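PDB 5E09: cellulase from Bacillus sp. BG-CS10, which probably hydrolyses internal beta-1,4-glucosidic bonds of cellulose with a family 5 catalytic barrel that is joined to a family 46 carbohydrate-binding module. Local coordinates for residues A[144-149]-A[190-195]; A[226-231]-A[243-248]; A[266-271]-A[304-309]; A[433-438]-A[454-459]; A[447-452]-A[495-500]. All coordinates share one frame; numbering follows the deposited sequence.

Contact 1: A[144-149]-A[190-195]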
# COMPACT_ATOMS: atom_id res chain seq x y z
N PHE A 144 12.45 -14.01 13.71
CA PHE A 144 11.19 -13.83 14.45
C PHE A 144 10.93 -12.36 14.72
O PHE A 144 11.85 -11.65 15.13
CB PHE A 144 11.23 -14.58 15.78
CG PHE A 144 11.41 -16.06 15.66
CD1 PHE A 144 11.01 -16.74 14.52
CD2 PHE A 144 11.96 -16.79 16.71
CE1 PHE A 144 11.17 -18.13 14.43
CE2 PHE A 144 12.12 -18.16 16.62
CZ PHE A 144 11.72 -18.83 15.48
N GLU A 145 9.70 -11.89 14.50
CA GLU A 145 9.32 -10.58 15.03
C GLU A 145 8.23 -10.73 16.09
O GLU A 145 7.28 -11.50 15.92
CB GLU A 145 8.88 -9.59 13.94
CG GLU A 145 7.78 -10.07 13.06
CD GLU A 145 7.09 -8.95 12.27
OE1 GLU A 145 6.99 -7.80 12.76
OE2 GLU A 145 6.63 -9.24 11.15
N SER A 146 8.40 -9.98 17.18
CA SER A 146 7.66 -10.20 18.41
C SER A 146 6.15 -10.13 18.26
O SER A 146 5.43 -11.02 18.71
CB SER A 146 8.10 -9.19 19.46
OG SER A 146 7.85 -7.88 19.01
N VAL A 147 5.67 -9.05 17.64
CA VAL A 147 4.23 -8.81 17.50
C VAL A 147 3.99 -7.76 16.42
O VAL A 147 4.73 -6.77 16.33
CB VAL A 147 3.61 -8.34 18.84
CG1 VAL A 147 4.50 -7.29 19.51
CG2 VAL A 147 2.19 -7.81 18.64
N ASN A 148 2.97 -7.97 15.60
CA ASN A 148 2.65 -6.99 14.56
C ASN A 148 1.90 -5.81 15.13
O ASN A 148 0.94 -5.99 15.86
CB ASN A 148 1.83 -7.63 13.45
CG ASN A 148 1.51 -6.64 12.35
OD1 ASN A 148 2.38 -6.25 11.58
ND2 ASN A 148 0.24 -6.23 12.27
N GLU A 149 2.34 -4.60 14.76
CA GLU A 149 1.65 -3.35 15.09
C GLU A 149 1.05 -3.30 16.50
O GLU A 149 -0.16 -3.23 16.66
CB GLU A 149 0.54 -3.08 14.06
CG GLU A 149 1.08 -2.93 12.63
CD GLU A 149 0.07 -2.37 11.64
OE1 GLU A 149 -1.12 -2.22 12.01
OE2 GLU A 149 0.46 -2.08 10.49
N LEU A 190 16.38 -11.17 15.50
CA LEU A 190 15.10 -10.87 16.11
C LEU A 190 14.63 -9.52 15.63
O LEU A 190 15.42 -8.60 15.52
CB LEU A 190 15.20 -10.90 17.63
CG LEU A 190 15.55 -12.25 18.24
CD1 LEU A 190 15.64 -12.14 19.76
CD2 LEU A 190 14.52 -13.30 17.83
N VAL A 191 13.34 -9.40 15.35
CA VAL A 191 12.81 -8.18 14.77
C VAL A 191 11.83 -7.54 15.76
O VAL A 191 10.87 -8.17 16.18
CB VAL A 191 12.12 -8.46 13.42
CG1 VAL A 191 11.55 -7.18 12.83
CG2 VAL A 191 13.09 -9.11 12.44
N LEU A 192 12.10 -6.30 16.14
CA LEU A 192 11.29 -5.62 17.15
C LEU A 192 10.60 -4.39 16.58
O LEU A 192 11.22 -3.59 15.87
CB LEU A 192 12.15 -5.21 18.34
CG LEU A 192 12.95 -6.33 19.00
CD1 LEU A 192 13.89 -5.76 20.06
CD2 LEU A 192 11.99 -7.36 19.60
N PRO A 193 9.32 -4.23 16.90
CA PRO A 193 8.51 -3.11 16.42
C PRO A 193 8.51 -1.90 17.34
O PRO A 193 8.62 -2.04 18.56
CB PRO A 193 7.11 -3.71 16.33
CG PRO A 193 7.10 -4.71 17.46
CD PRO A 193 8.50 -5.24 17.60
N THR A 194 8.39 -0.71 16.75
CA THR A 194 7.97 0.46 17.50
C THR A 194 6.50 0.26 17.86
O THR A 194 5.84 -0.62 17.30
CB THR A 194 8.13 1.77 16.70
OG1 THR A 194 7.44 1.65 15.45
CG2 THR A 194 9.60 2.07 16.43
N LEU A 195 6.00 1.06 18.79
CA LEU A 195 4.58 1.07 19.12
C LEU A 195 3.75 1.39 17.88
O LEU A 195 3.99 2.40 17.22
CB LEU A 195 4.30 2.08 20.24
CG LEU A 195 2.92 2.02 20.89
CD1 LEU A 195 2.70 0.67 21.56
CD2 LEU A 195 2.76 3.15 21.88
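The carbonyl oxygen F144 O receives the shorter of the two hydrogen bonds that join 144-149 to 190-195: V191 N donates to it over 2.7 Å, lying in the carbonyl plane, and the CA-H of L190 adds a weaker contact. One step on, V191 O is held twice, by S146 N at 3.2 Å, straight off the end of its C=O, and by a CA-H contact in which E145 CA lies 3.1 Å from V191 O. The alternation is that of parallel strands, with F144 beside L190 and E145 beside V191. Beta-branched valine suits an extended strand, and V191 packs its CB and CG1 on the first side-chain carbon of E145, CB to CB at 3.5 Å, leaving the carboxylate to reach a salt bridge with R59. On the other face of the sheet F144 CB touches L190 CD2 at 4.1 Å, and the phenylalanine ring reaches on to W128 and F174. Past the strand end, S146 has OG between the backbone N and the carbonyl carbon (chi1 60°), and this hydroxyl sits 3.1 Å from P193 CD. Its polar partner is N171, so the serine can pack against a proline yet stay satisfied in a buried setting. P193 CG lies 3.3 Å from the backbone oxygen V147 O and touches V147 CG1 more loosely; the two side chains cross at about a right angle. N148 and E149 follow directly, an Asn-Glu pair beyond the C-terminal end of strand 142-145, where family 5 glycosidases, built on a TIM barrel, carry their acid/base glutamate.

Contact 2: A[226-231]-A[243-248]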
# COMPACT_ATOMS: atom_id res chain seq x y z
N TYR A 226 2.47 3.62 5.02
CA TYR A 226 1.40 3.48 4.04
C TYR A 226 1.07 4.80 3.36
O TYR A 226 0.02 4.95 2.75
CB TYR A 226 0.15 2.90 4.69
CG TYR A 226 0.24 1.41 4.88
CD1 TYR A 226 -0.12 0.54 3.86
CD2 TYR A 226 0.72 0.87 6.07
CE1 TYR A 226 -0.02 -0.83 4.01
CE2 TYR A 226 0.82 -0.50 6.24
CZ TYR A 226 0.45 -1.35 5.20
OH TYR A 226 0.54 -2.71 5.36
N GLY A 227 1.99 5.76 3.49
CA GLY A 227 1.89 7.02 2.79
C GLY A 227 1.15 8.08 3.56
O GLY A 227 0.28 7.78 4.39
N PHE A 228 1.52 9.33 3.29
CA PHE A 228 0.81 10.49 3.79
C PHE A 228 -0.70 10.29 3.63
O PHE A 228 -1.21 10.17 2.52
CB PHE A 228 1.28 11.74 3.05
CG PHE A 228 0.67 13.01 3.55
CD1 PHE A 228 0.79 13.38 4.88
CD2 PHE A 228 -0.01 13.86 2.68
CE1 PHE A 228 0.23 14.56 5.35
CE2 PHE A 228 -0.57 15.04 3.14
CZ PHE A 228 -0.45 15.39 4.48
N TRP A 229 -1.39 10.24 4.77
CA TRP A 229 -2.77 9.75 4.84
C TRP A 229 -3.76 10.29 3.79
O TRP A 229 -4.44 9.49 3.14
CB TRP A 229 -3.33 10.02 6.25
CG TRP A 229 -4.75 9.58 6.37
CD1 TRP A 229 -5.20 8.29 6.47
CD2 TRP A 229 -5.90 10.42 6.40
NE1 TRP A 229 -6.57 8.28 6.55
CE2 TRP A 229 -7.03 9.58 6.50
CE3 TRP A 229 -6.10 11.80 6.33
CZ2 TRP A 229 -8.33 10.06 6.56
CZ3 TRP A 229 -7.40 12.29 6.39
CH2 TRP A 229 -8.50 11.42 6.50
N PRO A 230 -3.87 11.62 3.62
CA PRO A 230 -4.92 12.08 2.70
C PRO A 230 -4.73 11.61 1.25
O PRO A 230 -5.70 11.35 0.54
CB PRO A 230 -4.82 13.61 2.78
CG PRO A 230 -4.01 13.89 4.00
CD PRO A 230 -3.10 12.74 4.17
N PHE A 231 -3.48 11.53 0.81
CA PHE A 231 -3.19 11.01 -0.52
C PHE A 231 -3.44 9.51 -0.59
O PHE A 231 -3.98 9.00 -1.57
CB PHE A 231 -1.75 11.32 -0.93
CG PHE A 231 -1.30 10.57 -2.15
CD1 PHE A 231 -1.75 10.93 -3.41
CD2 PHE A 231 -0.42 9.50 -2.04
CE1 PHE A 231 -1.35 10.23 -4.54
CE2 PHE A 231 -0.01 8.80 -3.16
CZ PHE A 231 -0.47 9.17 -4.41
N GLU A 243 3.96 17.70 -3.19
CA GLU A 243 5.04 18.04 -2.27
C GLU A 243 4.85 17.55 -0.84
O GLU A 243 5.83 17.16 -0.21
CB GLU A 243 5.27 19.55 -2.25
CG GLU A 243 6.65 19.96 -2.75
CD GLU A 243 6.78 21.45 -2.96
OE1 GLU A 243 6.40 22.20 -2.04
OE2 GLU A 243 7.22 21.87 -4.05
N GLU A 244 3.63 17.57 -0.32
CA GLU A 244 3.42 17.14 1.07
C GLU A 244 3.62 15.64 1.25
O GLU A 244 4.17 15.20 2.26
CB GLU A 244 2.03 17.52 1.54
CG GLU A 244 1.73 19.00 1.45
CD GLU A 244 0.45 19.35 2.16
OE1 GLU A 244 0.26 18.86 3.30
OE2 GLU A 244 -0.36 20.11 1.58
N THR A 245 3.17 14.86 0.27
CA THR A 245 3.35 13.41 0.29
C THR A 245 4.84 13.07 0.26
O THR A 245 5.36 12.26 1.06
CB THR A 245 2.61 12.76 -0.89
OG1 THR A 245 1.30 13.33 -0.99
CG2 THR A 245 2.50 11.26 -0.71
N GLN A 246 5.54 13.74 -0.66
CA GLN A 246 6.98 13.56 -0.83
C GLN A 246 7.73 13.92 0.45
O GLN A 246 8.60 13.18 0.91
CB GLN A 246 7.47 14.41 -2.00
CG GLN A 246 6.72 14.15 -3.30
CD GLN A 246 7.21 14.99 -4.46
OE1 GLN A 246 6.76 16.11 -4.67
NE2 GLN A 246 8.14 14.43 -5.23
N GLN A 247 7.37 15.07 1.02
CA GLN A 247 8.03 15.58 2.21
C GLN A 247 7.79 14.66 3.40
O GLN A 247 8.68 14.48 4.23
CB GLN A 247 7.55 16.99 2.54
CG GLN A 247 8.46 17.72 3.52
CD GLN A 247 9.89 17.82 3.01
OE1 GLN A 247 10.12 18.21 1.86
NE2 GLN A 247 10.85 17.47 3.85
N ASP A 248 6.59 14.07 3.46
CA ASP A 248 6.28 13.11 4.51
C ASP A 248 7.19 11.90 4.41
O ASP A 248 7.69 11.39 5.43
CB ASP A 248 4.82 12.69 4.44
CG ASP A 248 4.40 11.89 5.66
OD1 ASP A 248 4.23 12.51 6.73
OD2 ASP A 248 4.26 10.65 5.54
O HOH W 1 4.01 9.78 1.68
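F228 packs on E244, T245 and D248 of helix 243-261 by van der Waals contact and makes the largest share of the interface. Its CB points at the helix, and CG stands anti to the backbone N (chi1 -176°). F228 CB rests 3.8 Å from T245 CA and 3.9 Å from D248 CB, while the far rim of the ring, at CZ, lies 3.7 Å from E244 OE1. P230 CD sits over the centre of one ring face, and E244 O lies above the opposite face, nearer the rim. T245 serves a second aromatic: T245 OG1 is 3.7 Å from F231 CB, and T245 CG2 is the same distance from F231 CD2; the small branched threonine thus touches both F228 and F231.

The segment 226-231 leaves barrel strand 219-225 and starts the short helix 229-232 with F228 at its N-cap; this is part of the connection from that strand of the TIM barrel to helix 243-261. G227, at phi 90°, takes a backbone shape in which a side chain would press on the preceding carbonyl.

Polar links are indirect. One water accepts from F228 N at 3.0 Å and donates to T245 O at 2.9 Å. The carboxylates turn to tyrosines nearby, D248 OD2 to Y225 and E244 OE2 to Y238.

Contact 3: A[266-271]-A[304-309]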
# COMPACT_ATOMS: atom_id res chain seq x y z
N PRO A 266 19.98 -1.96 11.87
CA PRO A 266 19.35 -2.06 10.55
C PRO A 266 17.82 -2.01 10.65
O PRO A 266 17.25 -2.48 11.63
CB PRO A 266 19.82 -3.42 10.04
CG PRO A 266 19.96 -4.23 11.29
CD PRO A 266 20.44 -3.27 12.35
N VAL A 267 17.18 -1.43 9.64
CA VAL A 267 15.74 -1.25 9.65
C VAL A 267 15.05 -2.06 8.55
O VAL A 267 15.52 -2.12 7.41
CB VAL A 267 15.37 0.24 9.48
CG1 VAL A 267 13.86 0.43 9.47
CG2 VAL A 267 16.01 1.06 10.59
N VAL A 268 13.96 -2.72 8.92
CA VAL A 268 13.06 -3.33 7.96
C VAL A 268 11.71 -2.61 7.94
O VAL A 268 10.99 -2.53 8.96
CB VAL A 268 12.82 -4.83 8.26
CG1 VAL A 268 11.74 -5.38 7.34
CG2 VAL A 268 14.12 -5.62 8.09
N LEU A 269 11.39 -2.04 6.79
CA LEU A 269 10.05 -1.55 6.51
C LEU A 269 9.16 -2.77 6.27
O LEU A 269 8.96 -3.18 5.13
CB LEU A 269 10.05 -0.60 5.31
CG LEU A 269 8.73 0.09 4.98
CD1 LEU A 269 8.23 0.86 6.19
CD2 LEU A 269 8.91 1.03 3.81
N GLY A 270 8.66 -3.37 7.34
CA GLY A 270 8.01 -4.66 7.26
C GLY A 270 6.74 -4.71 6.44
O GLY A 270 6.34 -5.77 5.95
N GLU A 271 6.09 -3.56 6.30
CA GLU A 271 4.94 -3.41 5.42
C GLU A 271 4.97 -2.05 4.77
O GLU A 271 5.23 -1.04 5.43
CB GLU A 271 3.61 -3.58 6.17
CG GLU A 271 3.40 -4.93 6.82
CD GLU A 271 2.04 -5.04 7.47
OE1 GLU A 271 1.19 -4.16 7.20
OE2 GLU A 271 1.82 -5.99 8.25
N ASP A 304 19.25 2.88 2.97
CA ASP A 304 19.48 1.46 3.31
C ASP A 304 18.35 0.80 4.10
O ASP A 304 18.60 -0.03 4.97
CB ASP A 304 20.78 1.31 4.09
CG ASP A 304 22.00 1.74 3.30
OD1 ASP A 304 21.97 1.66 2.05
OD2 ASP A 304 22.99 2.18 3.93
N VAL A 305 17.11 1.17 3.79
CA VAL A 305 15.97 0.52 4.41
C VAL A 305 15.50 -0.66 3.57
O VAL A 305 15.04 -0.48 2.44
CB VAL A 305 14.79 1.48 4.61
CG1 VAL A 305 13.60 0.74 5.23
CG2 VAL A 305 15.20 2.66 5.48
N THR A 306 15.63 -1.87 4.11
CA THR A 306 15.09 -3.05 3.45
C THR A 306 13.57 -2.98 3.55
O THR A 306 13.03 -2.78 4.64
CB THR A 306 15.62 -4.34 4.08
OG1 THR A 306 16.97 -4.56 3.63
CG2 THR A 306 14.77 -5.53 3.68
N HIS A 307 12.87 -3.14 2.43
CA HIS A 307 11.42 -2.98 2.41
C HIS A 307 10.69 -4.25 1.98
O HIS A 307 11.23 -5.07 1.24
CB HIS A 307 11.03 -1.82 1.50
CG HIS A 307 11.57 -1.94 0.11
ND1 HIS A 307 11.08 -2.85 -0.80
CD2 HIS A 307 12.57 -1.28 -0.51
CE1 HIS A 307 11.76 -2.74 -1.93
NE2 HIS A 307 12.67 -1.80 -1.78
N MSE A 308 9.45 -4.39 2.44
CA MSE A 308 8.64 -5.58 2.18
C MSE A 308 7.19 -5.21 1.84
O MSE A 308 6.43 -4.75 2.70
CB MSE A 308 8.66 -6.51 3.39
CG MSE A 308 10.06 -6.77 3.93
SE MSE A 308 10.07 -8.13 5.30
CE MSE A 308 10.06 -9.71 4.16
N LEU A 309 6.80 -5.44 0.59
CA LEU A 309 5.50 -5.02 0.07
C LEU A 309 4.34 -5.79 0.69
O LEU A 309 4.39 -7.01 0.80
CB LEU A 309 5.48 -5.19 -1.45
CG LEU A 309 4.16 -4.99 -2.20
CD1 LEU A 309 3.81 -3.51 -2.29
CD2 LEU A 309 4.22 -5.62 -3.59
O HOH W 2 19.27 0.11 7.99
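M308, present as selenomethionine, reaches from strand 306-311 across to V268 and G270 of strand 267-272. Its CB lies 3.5 Å from G270 O, against the backbone of the neighbouring strand. M308 CG is anti to the carbonyl carbon (chi1 -48°) and has L269 O as its nearest neighbour, with V268 CG1 at 4.0 Å. The selenium continues along the same methyl, M308 SE to V268 CG1 at 3.8 Å, and the chain then bends at chi3 (82°), taking the terminal methyl away from this line. A long, pliable, apolar side chain suits such a path over a valine.

The two strands run parallel, their axes 4.6 Å apart, as the seventh and eighth strands of the closed TIM barrel; helix 286-302 makes the crossover between them in a beta-alpha-beta unit. V268 and T306 share one face of the sheet. L269 and H307 share the other, which the helices cover: L269 packs on F253 and both residues on L300.

Backbone bonds alternate between the strands. L269 N donates to T306 O at 2.8 Å and M308 N to L269 O at 3.0 Å, whereas T306 N to V267 O is weak. L269 is also the centre of an inverse gamma turn. On the helix-facing side L269 CB meets V305 CG1 at 3.8 Å, two buried aliphatic groups packed beside the strands. At the start of the pair a water accepts from V267 N and donates to D304 O. D304 itself, with positive phi, is the C-prime residue of the Schellman motif ending helix 286-302.

Contact 4: A[433-438]-A[454-459]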
# COMPACT_ATOMS: atom_id res chain seq x y z
N ASP A 433 -14.72 13.38 -24.42
CA ASP A 433 -15.71 14.42 -24.55
C ASP A 433 -16.06 14.88 -23.14
O ASP A 433 -15.68 14.23 -22.15
CB ASP A 433 -16.94 13.91 -25.28
CG ASP A 433 -17.47 14.91 -26.29
OD1 ASP A 433 -17.59 16.11 -25.94
OD2 ASP A 433 -17.77 14.49 -27.43
N GLU A 434 -16.77 16.00 -23.03
CA GLU A 434 -17.20 16.47 -21.73
C GLU A 434 -18.16 15.46 -21.09
O GLU A 434 -19.20 15.15 -21.66
CB GLU A 434 -17.88 17.82 -21.85
CG GLU A 434 -18.46 18.35 -20.56
CD GLU A 434 -19.53 19.40 -20.79
OE1 GLU A 434 -20.48 19.13 -21.56
OE2 GLU A 434 -19.43 20.50 -20.21
N PRO A 435 -17.80 14.95 -19.89
CA PRO A 435 -18.63 13.96 -19.20
C PRO A 435 -20.02 14.51 -18.84
O PRO A 435 -20.17 15.70 -18.59
CB PRO A 435 -17.82 13.61 -17.94
CG PRO A 435 -16.90 14.76 -17.74
CD PRO A 435 -16.60 15.31 -19.11
N THR A 436 -21.01 13.63 -18.80
CA THR A 436 -22.41 14.01 -18.63
C THR A 436 -23.12 13.14 -17.60
O THR A 436 -22.94 11.92 -17.58
CB THR A 436 -23.16 13.92 -19.99
OG1 THR A 436 -22.55 14.82 -20.93
CG2 THR A 436 -24.63 14.28 -19.85
N LEU A 437 -23.92 13.76 -16.75
CA LEU A 437 -24.72 13.03 -15.77
C LEU A 437 -26.21 13.21 -16.05
O LEU A 437 -26.61 14.13 -16.75
CB LEU A 437 -24.39 13.50 -14.36
CG LEU A 437 -22.91 13.44 -14.00
CD1 LEU A 437 -22.67 14.13 -12.67
CD2 LEU A 437 -22.44 12.00 -13.98
N GLU A 438 -27.02 12.31 -15.49
CA GLU A 438 -28.46 12.34 -15.70
C GLU A 438 -29.26 12.46 -14.41
O GLU A 438 -28.77 12.12 -13.33
CB GLU A 438 -28.90 11.09 -16.46
CG GLU A 438 -28.29 10.97 -17.84
CD GLU A 438 -28.76 9.73 -18.58
OE1 GLU A 438 -29.62 9.01 -18.03
OE2 GLU A 438 -28.27 9.48 -19.70
N ASN A 454 -17.62 9.36 -21.14
CA ASN A 454 -17.06 9.87 -22.38
C ASN A 454 -15.53 9.86 -22.42
O ASN A 454 -14.91 10.86 -22.79
CB ASN A 454 -17.58 11.30 -22.62
CG ASN A 454 -19.07 11.33 -22.87
OD1 ASN A 454 -19.65 10.34 -23.32
ND2 ASN A 454 -19.70 12.47 -22.59
N GLY A 455 -14.93 8.75 -22.03
CA GLY A 455 -13.49 8.60 -22.07
C GLY A 455 -12.75 9.29 -20.93
O GLY A 455 -11.52 9.27 -20.88
N ASP A 456 -13.48 9.90 -20.01
CA ASP A 456 -12.86 10.62 -18.90
C ASP A 456 -12.91 9.76 -17.63
O ASP A 456 -13.59 8.74 -17.59
CB ASP A 456 -13.55 11.96 -18.69
CG ASP A 456 -12.61 13.03 -18.19
OD1 ASP A 456 -11.54 12.67 -17.64
OD2 ASP A 456 -12.95 14.22 -18.34
N SER A 457 -12.18 10.17 -16.59
CA SER A 457 -12.18 9.41 -15.34
C SER A 457 -12.27 10.31 -14.12
O SER A 457 -11.66 11.38 -14.07
CB SER A 457 -10.92 8.52 -15.26
OG SER A 457 -9.73 9.27 -15.35
N VAL A 458 -13.06 9.88 -13.14
CA VAL A 458 -13.29 10.66 -11.93
C VAL A 458 -12.09 10.63 -11.00
O VAL A 458 -11.63 9.57 -10.58
CB VAL A 458 -14.52 10.15 -11.15
CG1 VAL A 458 -14.75 11.00 -9.92
CG2 VAL A 458 -15.75 10.17 -12.04
N ALA A 459 -11.57 11.82 -10.70
CA ALA A 459 -10.47 11.96 -9.75
C ALA A 459 -11.03 12.05 -8.34
O ALA A 459 -10.58 11.33 -7.44
CB ALA A 459 -9.64 13.20 -10.07
O HOH W 3 -22.72 12.65 -23.35
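N454 and D433 form the close part of this contact. D433 N donates to N454 O over 3.0 Å in a nearly straight bond (166° at the hydrogen), and the two side chains touch through their CB atoms at 3.8 Å. N454 CG is anti to the carbonyl carbon (chi1 -66°), and from there the amide reaches the next carbonyl: N454 ND2 donates to E434 O at 2.9 Å. That acceptor lies in the plane of the amide, whereas the donor stands well above the plane of the E434 carbonyl. Asparagine fits here because it bonds through both backbone and side chain, and it also tolerates the positive phi of this turn.

Packing is slacker at the two margins. Toward solvent, water accepts from N454 ND2 at 3.1 Å and makes a weak link to T436 OG1. D433 turns its carboxylate back to its own chain, OD1 receiving E434 N. On the inner side, P435 CD only grazes D456 OD2 at 3.9 Å; that oxygen is hydrogen-bonded to S518 OG, and D456 OD1 accepts from S457 N.

The contact thus joins the lead-ins to strands 436-443 and 458-465 of one antiparallel sheet, where P435 and D456 both lie on F516 of strand 509-516 and P435 also meets V522 of strand 521-529.

Contact 5: A[447-452]-A[495-500]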
# COMPACT_ATOMS: atom_id res chain seq x y z
N PHE A 447 -28.36 4.15 -4.39
CA PHE A 447 -28.31 5.34 -5.22
C PHE A 447 -27.13 5.36 -6.19
O PHE A 447 -25.97 5.23 -5.80
CB PHE A 447 -28.27 6.60 -4.34
CG PHE A 447 -28.59 7.86 -5.09
CD1 PHE A 447 -29.90 8.26 -5.27
CD2 PHE A 447 -27.57 8.63 -5.64
CE1 PHE A 447 -30.20 9.42 -5.98
CE2 PHE A 447 -27.85 9.78 -6.34
CZ PHE A 447 -29.17 10.18 -6.51
N ALA A 448 -27.45 5.53 -7.47
CA ALA A 448 -26.43 5.67 -8.50
C ALA A 448 -26.86 6.68 -9.56
O ALA A 448 -27.96 6.59 -10.10
CB ALA A 448 -26.13 4.32 -9.13
N ILE A 449 -25.98 7.63 -9.85
CA ILE A 449 -26.17 8.59 -10.92
C ILE A 449 -25.76 8.01 -12.26
O ILE A 449 -24.59 7.66 -12.44
CB ILE A 449 -25.35 9.86 -10.67
CG1 ILE A 449 -25.66 10.42 -9.27
CG2 ILE A 449 -25.60 10.89 -11.77
CD1 ILE A 449 -24.61 11.37 -8.75
N PRO A 450 -26.70 7.89 -13.20
CA PRO A 450 -26.32 7.47 -14.55
C PRO A 450 -25.28 8.43 -15.13
O PRO A 450 -25.45 9.64 -15.06
CB PRO A 450 -27.64 7.53 -15.33
CG PRO A 450 -28.70 7.37 -14.28
CD PRO A 450 -28.16 8.07 -13.06
N ALA A 451 -24.21 7.88 -15.68
CA ALA A 451 -23.07 8.69 -16.07
C ALA A 451 -22.60 8.38 -17.48
O ALA A 451 -22.45 7.22 -17.86
CB ALA A 451 -21.93 8.50 -15.09
N HIS A 452 -22.37 9.43 -18.26
CA HIS A 452 -21.69 9.30 -19.53
C HIS A 452 -20.28 9.81 -19.35
O HIS A 452 -20.02 11.02 -19.41
CB HIS A 452 -22.42 10.09 -20.63
CG HIS A 452 -23.83 9.63 -20.87
ND1 HIS A 452 -24.12 8.45 -21.53
CD2 HIS A 452 -25.02 10.18 -20.54
CE1 HIS A 452 -25.43 8.30 -21.59
NE2 HIS A 452 -26.00 9.34 -21.00
N ILE A 495 -22.23 6.45 -11.35
CA ILE A 495 -21.49 6.79 -10.14
C ILE A 495 -22.36 6.49 -8.92
O ILE A 495 -23.40 7.10 -8.72
CB ILE A 495 -21.07 8.27 -10.10
CG1 ILE A 495 -20.16 8.60 -11.29
CG2 ILE A 495 -20.36 8.57 -8.79
CD1 ILE A 495 -19.81 10.07 -11.39
N VAL A 496 -21.92 5.53 -8.11
CA VAL A 496 -22.65 5.15 -6.91
C VAL A 496 -22.40 6.15 -5.78
O VAL A 496 -21.26 6.55 -5.55
CB VAL A 496 -22.25 3.73 -6.44
CG1 VAL A 496 -22.91 3.39 -5.11
CG2 VAL A 496 -22.59 2.70 -7.50
N ILE A 497 -23.46 6.56 -5.09
CA ILE A 497 -23.31 7.31 -3.85
C ILE A 497 -23.73 6.39 -2.70
O ILE A 497 -24.87 5.92 -2.65
CB ILE A 497 -24.14 8.59 -3.85
CG1 ILE A 497 -23.90 9.39 -5.13
CG2 ILE A 497 -23.79 9.44 -2.64
CD1 ILE A 497 -22.50 9.98 -5.23
N THR A 498 -22.80 6.14 -1.77
CA THR A 498 -22.96 5.08 -0.78
C THR A 498 -23.88 5.42 0.39
O THR A 498 -24.18 6.59 0.65
CB THR A 498 -21.60 4.66 -0.20
OG1 THR A 498 -21.02 5.77 0.50
CG2 THR A 498 -20.66 4.21 -1.30
N ASP A 499 -24.32 4.38 1.10
CA ASP A 499 -25.13 4.53 2.30
C ASP A 499 -24.32 5.27 3.37
O ASP A 499 -24.87 6.04 4.15
CB ASP A 499 -25.60 3.17 2.82
CG ASP A 499 -26.94 3.23 3.56
OD1 ASP A 499 -27.74 4.16 3.29
OD2 ASP A 499 -27.19 2.34 4.40
N ALA A 500 -23.01 5.04 3.38
CA ALA A 500 -22.13 5.71 4.33
C ALA A 500 -22.13 7.23 4.13
O ALA A 500 -22.08 7.98 5.11
CB ALA A 500 -20.71 5.15 4.23
O HOH W 4 -26.44 4.01 -1.98
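I449 and I495 are a hydrogen-bonded pair of antiparallel strands, 447-452 and 494-497, in the large beta sheet of the family 46 carbohydrate-binding module. Both backbone groups of each residue are used across the pair: I449 N donates to I495 O and I495 N to I449 O, each at 2.9 Å. The first donor is tilted 32° from the carbonyl plane, the second less. I495 O has a further neighbour in the CA-H of A448, and F447 O is treated alike, receiving I497 N at 2.9 Å and a CA-H contact in which V496 CA lies 3.5 Å from F447 O.

At the F447 end the pattern is completed by solvent. F447 N and I497 O are bridged by one water, which accepts from the nitrogen at 3.1 Å and donates to the oxygen at 2.6 Å. Next to it T498 caps helix 499-502, its OG1 accepting from F501 N and bonding also to Y484 O. The outward backbone groups are taken up by adjoining strands: V496 bonds with S487 and P450 with E438.

Side chains sort by face. A448 and V496, a non-hydrogen-bonded pair, occupy one, CA to CA 4.1 Å, the closer spacing usual for such a pair, and the small alanine meets V496 CG2 with its CB. F447, I449, I495 and I497 fill the buried face, where bulky apolar groups suit the core beside F514 and Y524. A451 CB adds a methyl against I495 CG1. F447 and I497 lie side by side, pointing the same way, and I497 CG1 meets the phenylalanine at the ring edge, 3.8 Å from F447 CD2 and near the ring plane.

Contacts 1 and 3 each join a pair of adjacent strands, fourth to fifth and seventh to eighth, of one barrel, their centres 13 Å apart. At or beyond the C-terminal ends of these strands E149 OE2 comes within 4.0 Å of E271 OE1, consistent with the paired glutamates of a family 5 active site; N148 and R59 lie beside them. Contact 2, its centre about 18 Å from that of contact 3, reaches this site through Y226, whose OH probably hydrogen-bonds E271. Contacts 4 and 5 belong to the carbohydrate-binding module, centres 14 Å apart, and interlock: E438 probably bonds H452, and L437 packs on A451. Contact 2 is nearer the module, and its W229 touches W476.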